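Long-range contact in Plm1 (Streptomyces sp. HK803, PDB 4HXY), which probably reduces, with NADPH, a keto group of the growing polyketide chain in the first module of phoslactomycin biosynthesis: residues 191-196 and 273-278. Numbering follows the deposited sequence.
Sequences LITGGT and VVHAAG. With NDP (NADPH dihydro-nicotinamide-adenine-dinucleotide phosphate), chain C.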
loop_
_atom_site.group_PDB
_atom_site.type_symbol
_atom_site.label_atom_id
_atom_site.label_comp_id
_atom_site.label_asym_id
_atom_site.label_seq_id
_atom_site.Cartn_x
_atom_site.Cartn_y
_atom_site.Cartn_z
ATOM N N LEU A 191 17.185 -12.928 4.273
ATOM C CA LEU A 191 17.368 -11.564 4.766
ATOM C C LEU A 191 16.016 -11.024 5.229
ATOM O O LEU A 191 15.090 -10.931 4.444
ATOM C CB LEU A 191 17.963 -10.682 3.670
ATOM C CG LEU A 191 18.110 -9.191 3.971
ATOM C CD1 LEU A 191 19.116 -9.013 5.112
ATOM C CD2 LEU A 191 18.531 -8.438 2.704
ATOM N N ILE A 192 15.924 -10.658 6.499
ATOM C CA ILE A 192 14.689 -10.154 7.061
ATOM C C ILE A 192 14.919 -8.703 7.485
ATOM O O ILE A 192 15.604 -8.435 8.471
ATOM C CB ILE A 192 14.193 -11.018 8.237
ATOM C CG1 ILE A 192 14.046 -12.492 7.822
ATOM C CG2 ILE A 192 12.873 -10.454 8.781
ATOM C CD1 ILE A 192 13.748 -13.464 8.977
ATOM N N THR A 193 14.390 -7.764 6.712
ATOM C CA THR A 193 14.557 -6.351 7.066
ATOM C C THR A 193 13.529 -6.049 8.150
ATOM O O THR A 193 12.451 -6.640 8.183
ATOM C CB THR A 193 14.391 -5.399 5.857
ATOM O OG1 THR A 193 12.998 -5.334 5.519
ATOM C CG2 THR A 193 15.275 -5.847 4.639
ATOM N N GLY A 194 13.864 -5.144 9.073
ATOM C CA GLY A 194 13.111 -5.019 10.302
ATOM C C GLY A 194 13.146 -6.292 11.146
ATOM O O GLY A 194 12.227 -6.553 11.906
ATOM N N GLY A 195 14.209 -7.074 10.995
ATOM C CA GLY A 195 14.272 -8.440 11.528
ATOM C C GLY A 195 14.341 -8.524 13.048
ATOM O O GLY A 195 13.986 -9.541 13.611
ATOM N N THR A 196 14.762 -7.442 13.705
ATOM C CA THR A 196 14.798 -7.393 15.172
ATOM C C THR A 196 13.523 -6.775 15.753
ATOM O O THR A 196 13.360 -6.706 16.973
ATOM C CB THR A 196 15.997 -6.592 15.664
ATOM O OG1 THR A 196 16.042 -5.329 14.986
ATOM C CG2 THR A 196 17.330 -7.353 15.404
ATOM N N VAL A 273 14.038 -12.600 0.571
ATOM C CA VAL A 273 13.877 -11.365 1.316
ATOM C C VAL A 273 12.490 -11.323 1.931
ATOM O O VAL A 273 11.498 -11.564 1.249
ATOM C CB VAL A 273 14.017 -10.155 0.406
ATOM C CG1 VAL A 273 13.598 -8.895 1.163
ATOM C CG2 VAL A 273 15.451 -10.045 -0.108
ATOM N N VAL A 274 12.427 -10.994 3.216
ATOM C CA VAL A 274 11.173 -10.637 3.861
ATOM C C VAL A 274 11.354 -9.198 4.328
ATOM O O VAL A 274 12.239 -8.913 5.128
ATOM C CB VAL A 274 10.837 -11.523 5.058
ATOM C CG1 VAL A 274 9.514 -11.040 5.700
ATOM C CG2 VAL A 274 10.716 -12.973 4.609
ATOM N N HIS A 275 10.557 -8.290 3.779
ATOM C CA HIS A 275 10.743 -6.864 4.039
ATOM C C HIS A 275 9.722 -6.392 5.057
ATOM O O HIS A 275 8.576 -6.114 4.708
ATOM C CB HIS A 275 10.630 -6.089 2.730
ATOM C CG HIS A 275 10.802 -4.606 2.847
ATOM N ND1 HIS A 275 11.891 -4.021 3.464
ATOM C CD2 HIS A 275 10.064 -3.591 2.336
ATOM C CE1 HIS A 275 11.785 -2.704 3.367
ATOM N NE2 HIS A 275 10.705 -2.414 2.653
ATOM N N ALA A 276 10.156 -6.294 6.313
ATOM C CA ALA A 276 9.313 -5.815 7.407
ATOM C C ALA A 276 9.783 -4.483 7.993
ATOM O O ALA A 276 9.185 -3.994 8.958
ATOM C CB ALA A 276 9.204 -6.861 8.479
ATOM N N ALA A 277 10.802 -3.867 7.407
ATOM C CA ALA A 277 11.224 -2.523 7.825
ATOM C C ALA A 277 10.129 -1.504 7.545
ATOM O O ALA A 277 9.525 -1.488 6.473
ATOM C CB ALA A 277 12.511 -2.106 7.116
ATOM N N GLY A 278 9.916 -0.609 8.498
ATOM C CA GLY A 278 8.877 0.397 8.381
ATOM C C GLY A 278 8.639 1.110 9.695
ATOM O O GLY A 278 9.120 0.688 10.755
HETATM P PA NDP C . 8.376 -2.817 14.576
HETATM O O1A NDP C . 8.491 -3.710 15.765
HETATM O O2A NDP C . 8.506 -1.337 14.780
HETATM O O5B NDP C . 9.448 -3.267 13.481
HETATM C C5B NDP C . 9.852 -2.369 12.469
HETATM C C4B NDP C . 11.298 -2.630 12.163
HETATM O O4B NDP C . 11.736 -1.791 11.114
HETATM C C3B NDP C . 12.214 -2.336 13.327
HETATM O O3B NDP C . 13.084 -3.473 13.491
HETATM C C2B NDP C . 13.003 -1.114 12.916
HETATM O O2B NDP C . 14.245 -1.241 13.576
HETATM C C1B NDP C . 13.033 -1.314 11.403
HETATM N N9A NDP C . 13.355 -0.143 10.598
HETATM C C8A NDP C . 12.699 1.068 10.550
HETATM N N7A NDP C . 13.345 1.880 9.685
HETATM C C5A NDP C . 14.403 1.186 9.153
HETATM C C6A NDP C . 15.384 1.497 8.226
HETATM N N6A NDP C . 15.487 2.669 7.607
HETATM N N1A NDP C . 16.332 0.533 7.932
HETATM C C2A NDP C . 16.279 -0.726 8.520
HETATM N N3A NDP C . 15.317 -1.044 9.443
HETATM C C4A NDP C . 14.395 -0.088 9.734
HETATM O O3 NDP C . 6.974 -3.043 13.818
HETATM P PN NDP C . 6.231 -4.409 13.509
HETATM O O1N NDP C . 4.883 -4.297 14.110
HETATM O O2N NDP C . 7.038 -5.613 13.789
HETATM O O5D NDP C . 5.913 -4.293 11.947
HETATM C C5D NDP C . 6.854 -4.659 10.971
HETATM C C4D NDP C . 6.220 -4.471 9.603
HETATM O O4D NDP C . 4.937 -5.073 9.561
HETATM C C3D NDP C . 6.014 -3.013 9.267
HETATM O O3D NDP C . 6.465 -2.770 7.969
HETATM C C2D NDP C . 4.516 -2.803 9.336
HETATM O O2D NDP C . 4.055 -1.781 8.477
HETATM C C1D NDP C . 3.988 -4.185 9.009
HETATM N N1N NDP C . 2.680 -4.436 9.630
HETATM C C2N NDP C . 2.571 -4.619 10.979
HETATM C C3N NDP C . 1.333 -4.700 11.619
HETATM C C7N NDP C . 1.218 -4.976 13.068
HETATM O O7N NDP C . -0.052 -5.249 13.525
HETATM N N7N NDP C . 2.218 -4.935 13.935
HETATM C C4N NDP C . 0.113 -4.914 10.763
HETATM C C5N NDP C . 0.344 -4.707 9.303
HETATM C C6N NDP C . 1.605 -4.501 8.795
HETATM P P2B NDP C . 15.291 -0.039 13.721
HETATM O O1X NDP C . 16.363 -0.585 14.636
HETATM O O2X NDP C . 14.614 1.202 14.320
HETATM O O3X NDP C . 15.817 0.343 12.399
#
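Thr193 and His275 meet because their first torsions turn OG1 and the imidazole to each other: OG1 stands between the backbone N and the carbonyl carbon (chi1 74°), and His275 CG lies anti to its own N. The hydroxyl comes to the ring edge, near its plane, and Thr193 OG1 hydrogen-bonds His275 ND1 at 2.7 Å; either atom may be the donor. The far nitrogen, NE2, is bonded to Lys300 O, so the ring is held at both nitrogens and its rotation is fixed. Thr193 OG1 also accepts a bond from Ala277 N at 3.2 Å, fairly straight (160°), and a weak one from Ala276 N. This buried oxygen thus ties the histidine ring to the loop after strand 270-275. A valine in place of Thr193 would probably leave ND1 and the Ala277 amide without their mate and leave that loop freer to move.

The two strands run parallel, 8° apart. Val274 N donates to Leu191 O at 2.9 Å, and Thr193 N to Val274 O at 2.9 Å. Ala276 N continues the series to Thr193 O at 3.0 Å, but from above the carbonyl plane. Ile192 and Val274 share one face of the sheet. Leu191, Thr193, Val273 and His275 share the other, where helix 290-310 covers Leu191, Thr193 and His275. Past the strands Gly194 packs against Ala276 and Ala277; a side chain on it would clash with their backbone.

NADPH lies across both strand ends. Its O3D donates to Ala276 O at 3.1 Å, and Gly194 CA is 3.5 Å from NADPH C4B. A parallel strand pair whose C-terminal ends lead into dinucleotide-binding loops, the first of them glycine-rich, is characteristic of the Rossmann fold of short-chain dehydrogenases/reductases.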